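Local coordinates for spore coat polysaccharide biosynthesis protein SpsE (Bacillus subtilis, PDB 1VLI), which probably acts as an N-acylneuraminate-9-phosphate synthase of the NeuB family, in the pathway that makes the polysaccharide of the Bacillus subtilis spore coat, at residues A[329-332]-A[333-336]; A[370-373]-A[374-377]. One frame throughout, in Å; residues are numbered along the deposited sequence.

Interaction 1 (A[329-332]-A[333-336])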
loop_
_atom_site.group_PDB
_atom_site.type_symbol
_atom_site.label_atom_id
_atom_site.label_comp_id
_atom_site.label_asym_id
_atom_site.label_seq_id
_atom_site.Cartn_x
_atom_site.Cartn_y
_atom_site.Cartn_z
ATOM N N ALA A 329 -1.691 -17.736 -28.601
ATOM C CA ALA A 329 -1.622 -16.325 -28.250
ATOM C C ALA A 329 -1.781 -16.173 -26.724
ATOM O O ALA A 329 -2.533 -16.920 -26.102
ATOM C CB ALA A 329 -2.694 -15.534 -29.005
ATOM N N PHE A 330 -1.021 -15.259 -26.126
ATOM C CA PHE A 330 -1.151 -14.934 -24.723
ATOM C C PHE A 330 -2.266 -13.944 -24.662
ATOM O O PHE A 330 -2.379 -13.094 -25.556
ATOM C CB PHE A 330 0.078 -14.229 -24.231
ATOM C CG PHE A 330 1.242 -15.119 -24.021
ATOM C CD1 PHE A 330 1.241 -16.050 -22.987
ATOM C CD2 PHE A 330 2.378 -14.998 -24.823
ATOM C CE1 PHE A 330 2.340 -16.864 -22.764
ATOM C CE2 PHE A 330 3.472 -15.820 -24.616
ATOM C CZ PHE A 330 3.458 -16.756 -23.583
ATOM N N SER A 331 -3.078 -14.039 -23.617
ATOM C CA SER A 331 -4.153 -13.082 -23.428
ATOM C C SER A 331 -4.557 -12.972 -21.965
ATOM O O SER A 331 -4.172 -13.808 -21.132
ATOM C CB SER A 331 -5.350 -13.472 -24.288
ATOM O OG SER A 331 -6.072 -14.519 -23.672
ATOM N N GLU A 332 -5.305 -11.909 -21.665
ATOM C CA GLU A 332 -6.031 -11.712 -20.405
ATOM C C GLU A 332 -6.628 -13.033 -19.865
ATOM O O GLU A 332 -6.837 -13.182 -18.668
ATOM C CB GLU A 332 -7.174 -10.729 -20.694
ATOM C CG GLU A 332 -7.560 -9.746 -19.593
ATOM C CD GLU A 332 -6.629 -8.534 -19.496
ATOM O OE1 GLU A 332 -6.187 -8.011 -20.548
ATOM O OE2 GLU A 332 -6.346 -8.092 -18.353
ATOM N N ASP A 333 -6.886 -13.994 -20.746
ATOM C CA ASP A 333 -7.499 -15.255 -20.355
ATOM C C ASP A 333 -6.596 -16.417 -19.952
ATOM O O ASP A 333 -7.088 -17.390 -19.388
ATOM C CB ASP A 333 -8.447 -15.725 -21.456
ATOM C CG ASP A 333 -9.622 -14.792 -21.626
ATOM O OD1 ASP A 333 -10.058 -14.157 -20.632
ATOM O OD2 ASP A 333 -10.164 -14.612 -22.723
ATOM N N ASN A 334 -5.301 -16.341 -20.238
ATOM C CA ASN A 334 -4.401 -17.415 -19.820
ATOM C C ASN A 334 -3.169 -16.967 -19.022
ATOM O O ASN A 334 -2.455 -17.800 -18.454
ATOM C CB ASN A 334 -4.000 -18.309 -21.001
ATOM C CG ASN A 334 -3.428 -17.525 -22.161
ATOM O OD1 ASN A 334 -2.944 -16.380 -22.017
ATOM N ND2 ASN A 334 -3.480 -18.127 -23.325
ATOM N N ILE A 335 -2.932 -15.663 -18.962
ATOM C CA ILE A 335 -1.907 -15.145 -18.063
ATOM C C ILE A 335 -2.429 -13.979 -17.216
ATOM O O ILE A 335 -3.341 -13.258 -17.646
ATOM C CB ILE A 335 -0.598 -14.738 -18.830
ATOM C CG1 ILE A 335 -0.906 -13.825 -20.025
ATOM C CG2 ILE A 335 0.197 -15.981 -19.256
ATOM C CD1 ILE A 335 0.247 -12.921 -20.397
ATOM N N ALA A 336 -1.829 -13.791 -16.031
ATOM C CA ALA A 336 -2.221 -12.712 -15.133
ATOM C C ALA A 336 -1.041 -12.202 -14.320
ATOM O O ALA A 336 -0.051 -12.908 -14.145
ATOM C CB ALA A 336 -3.376 -13.142 -14.212
#

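Interaction 2 (A[370-373]-A[374-377])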
loop_
_atom_site.group_PDB
_atom_site.type_symbol
_atom_site.label_atom_id
_atom_site.label_comp_id
_atom_site.label_asym_id
_atom_site.label_seq_id
_atom_site.Cartn_x
_atom_site.Cartn_y
_atom_site.Cartn_z
ATOM N N GLY A 370 5.166 -19.304 -13.386
ATOM C CA GLY A 370 5.615 -18.011 -13.811
ATOM C C GLY A 370 6.269 -18.087 -15.175
ATOM O O GLY A 370 7.115 -18.966 -15.426
ATOM N N ILE A 371 5.885 -17.139 -16.034
ATOM C CA ILE A 371 6.446 -16.975 -17.368
ATOM C C ILE A 371 7.911 -16.617 -17.286
ATOM O O ILE A 371 8.337 -15.897 -16.417
ATOM C CB ILE A 371 5.714 -15.874 -18.140
ATOM C CG1 ILE A 371 4.228 -16.186 -18.227
ATOM C CG2 ILE A 371 6.275 -15.756 -19.567
ATOM C CD1 ILE A 371 3.935 -17.328 -19.113
ATOM N N VAL A 372 8.645 -17.078 -18.273
ATOM C CA VAL A 372 10.076 -17.097 -18.301
ATOM C C VAL A 372 10.421 -16.803 -19.782
ATOM O O VAL A 372 9.547 -16.891 -20.645
ATOM C CB VAL A 372 10.504 -18.506 -17.823
ATOM C CG1 VAL A 372 11.083 -19.343 -18.927
ATOM C CG2 VAL A 372 11.338 -18.451 -16.537
ATOM N N TRP A 373 11.658 -16.415 -20.081
ATOM C CA TRP A 373 11.993 -15.970 -21.441
ATOM C C TRP A 373 11.951 -17.101 -22.434
ATOM O O TRP A 373 11.563 -16.925 -23.595
ATOM C CB TRP A 373 13.360 -15.283 -21.476
ATOM C CG TRP A 373 13.298 -13.892 -20.974
ATOM C CD1 TRP A 373 13.841 -13.413 -19.815
ATOM C CD2 TRP A 373 12.618 -12.782 -21.589
ATOM N NE1 TRP A 373 13.541 -12.073 -19.671
ATOM C CE2 TRP A 373 12.792 -11.662 -20.747
ATOM C CE3 TRP A 373 11.858 -12.626 -22.762
ATOM C CZ2 TRP A 373 12.270 -10.400 -21.055
ATOM C CZ3 TRP A 373 11.315 -11.366 -23.051
ATOM C CH2 TRP A 373 11.526 -10.283 -22.204
ATOM N N ASP A 374 12.328 -18.282 -21.972
ATOM C CA ASP A 374 12.339 -19.446 -22.821
ATOM C C ASP A 374 10.963 -19.847 -23.325
ATOM O O ASP A 374 10.868 -20.637 -24.259
ATOM C CB ASP A 374 12.984 -20.598 -22.084
ATOM C CG ASP A 374 14.502 -20.556 -22.152
ATOM O OD1 ASP A 374 15.090 -19.654 -22.799
ATOM O OD2 ASP A 374 15.193 -21.404 -21.572
ATOM N N ASP A 375 9.909 -19.308 -22.710
ATOM C CA ASP A 375 8.538 -19.591 -23.113
ATOM C C ASP A 375 8.178 -18.737 -24.314
ATOM O O ASP A 375 7.234 -19.055 -25.015
ATOM C CB ASP A 375 7.546 -19.294 -21.961
ATOM C CG ASP A 375 7.766 -20.195 -20.728
ATOM O OD1 ASP A 375 8.222 -21.345 -20.937
ATOM O OD2 ASP A 375 7.523 -19.848 -19.526
ATOM N N ILE A 376 8.916 -17.644 -24.535
ATOM C CA ILE A 376 8.572 -16.681 -25.601
ATOM C C ILE A 376 9.611 -16.489 -26.699
ATOM O O ILE A 376 9.260 -16.016 -27.786
ATOM C CB ILE A 376 8.127 -15.303 -25.039
ATOM C CG1 ILE A 376 9.005 -14.847 -23.900
ATOM C CG2 ILE A 376 6.695 -15.364 -24.481
ATOM C CD1 ILE A 376 8.219 -14.097 -22.868
ATOM N N LEU A 377 10.861 -16.889 -26.436
ATOM C CA LEU A 377 11.957 -16.706 -27.384
ATOM C C LEU A 377 12.340 -17.973 -28.152
ATOM O O LEU A 377 12.538 -19.062 -27.576
ATOM C CB LEU A 377 13.171 -16.080 -26.690
ATOM C CG LEU A 377 12.911 -14.668 -26.153
ATOM C CD1 LEU A 377 14.061 -14.216 -25.276
ATOM C CD2 LEU A 377 12.626 -13.646 -27.284
#

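Interaction 1 (A[329-332]-A[333-336])
Two torsions turn side chains back onto residues 329-331: in Asn334 CG sits between the backbone N and the carbonyl carbon (chi1 54°), and in Ile335 CG1 does the same (chi1 51°). The setting is a type I beta turn over 331-334 in the SAF (antifreeze-protein-like) domain, just where the chain enters strand 335-338. Asn334 N closes the turn on Ser331 O at 2.9 Å, and Ile335 N, one residue on, gives the same oxygen a second bond at 3.1 Å. Because the side chain of Asn334 turns back along the incoming chain, its amide can serve the extended backbone of 329-331 with both ends. Asn334 OD1 takes the N-H of Ser331 at 2.8 Å, the donor lying somewhat off the carbonyl plane. Asn334 ND2 gives a nearly straight bond (171°) of 3.2 Å to Ala329 O, which lies almost exactly in the amide plane. A further bond from ND2 to Glu328 OE2 helps fix which end of the amide points where. Asparagine suits this buried place because one flat group supplies acceptor and donor together, and replacing it by a leucine would probably leave Ser331 N and Ala329 O without these partners and free the run of 329-330 leading into the turn to shift. On the apolar side Phe330 and Ile335 cross at a slant. A branched aliphatic residue fits here, since the side chain of Ile335 also packs on Phe352 and Leu355 of helix 352-356, while its two branches both meet the phenylalanine: Ile335 CD1 lies 4.1 Å from Phe330 CB, and Ile335 CG2 comes to 3.9 Å from Phe330 CD1.

Interaction 2 (A[370-373]-A[374-377])
Val372 and Asp375 close a type I turn, Asp375 N donating to Val372 O at 3.2 Å, and the chain winds on for another step before leaving extended at Leu377. Trp373 O therefore receives two N-H groups, from Ile376 at 2.9 Å and from Leu377 at the same 2.9 Å. Residues 370-372, by contrast, run extended into the turn. The carboxylate of Asp375 swings back along them, its CG anti to its own carbonyl carbon (chi1 -64°), and OD2 accepts a weak, bent bond from Val372 N at 3.2 Å. Its stronger partner is Arg363, which forms a salt bridge with OD1, so an acid suits this buried spot by serving a charge and a backbone N-H at once. Val372 CG1 passes across the carboxylate, nearest OD2. This winding belongs to the last part of the SAF domain, where Ile371 still packs on strand 317-320. Apolar side chains gather round the indole of Trp373, broad enough to meet both Ile376 and Leu377 while Phe351 packs on it edge-to-face. Leu377 runs beside the indole in the same direction, with Leu377 CD1 3.7 Å from Trp373 CE3. Ile376 slants past the ring, its CG1 3.8 Å from Trp373 CE3. At about a right angle to Ile371, the end of Ile376 brings CD1 to 4.2 Å from Ile371 CG2.

Interactions 1 and 2 are built alike: an extended run enters a type I turn, and the side chain of the turn's fourth residue reaches back to the N-H of its first, strongly in 329-336 and weakly in 370-377. Their centres lie 13 Å apart, and their side chains meet in one apolar layer. Phe330 CE2 packs on Ile376 CG2 at 3.3 Å, a close approach, while Ile371 CD1 lies 4.0 Å from Ile335 CG2. Both belong to the SAF domain, separate from the barrel that carries the zinc ligands His226 and His248; neither interaction supplies a ligand to the metal.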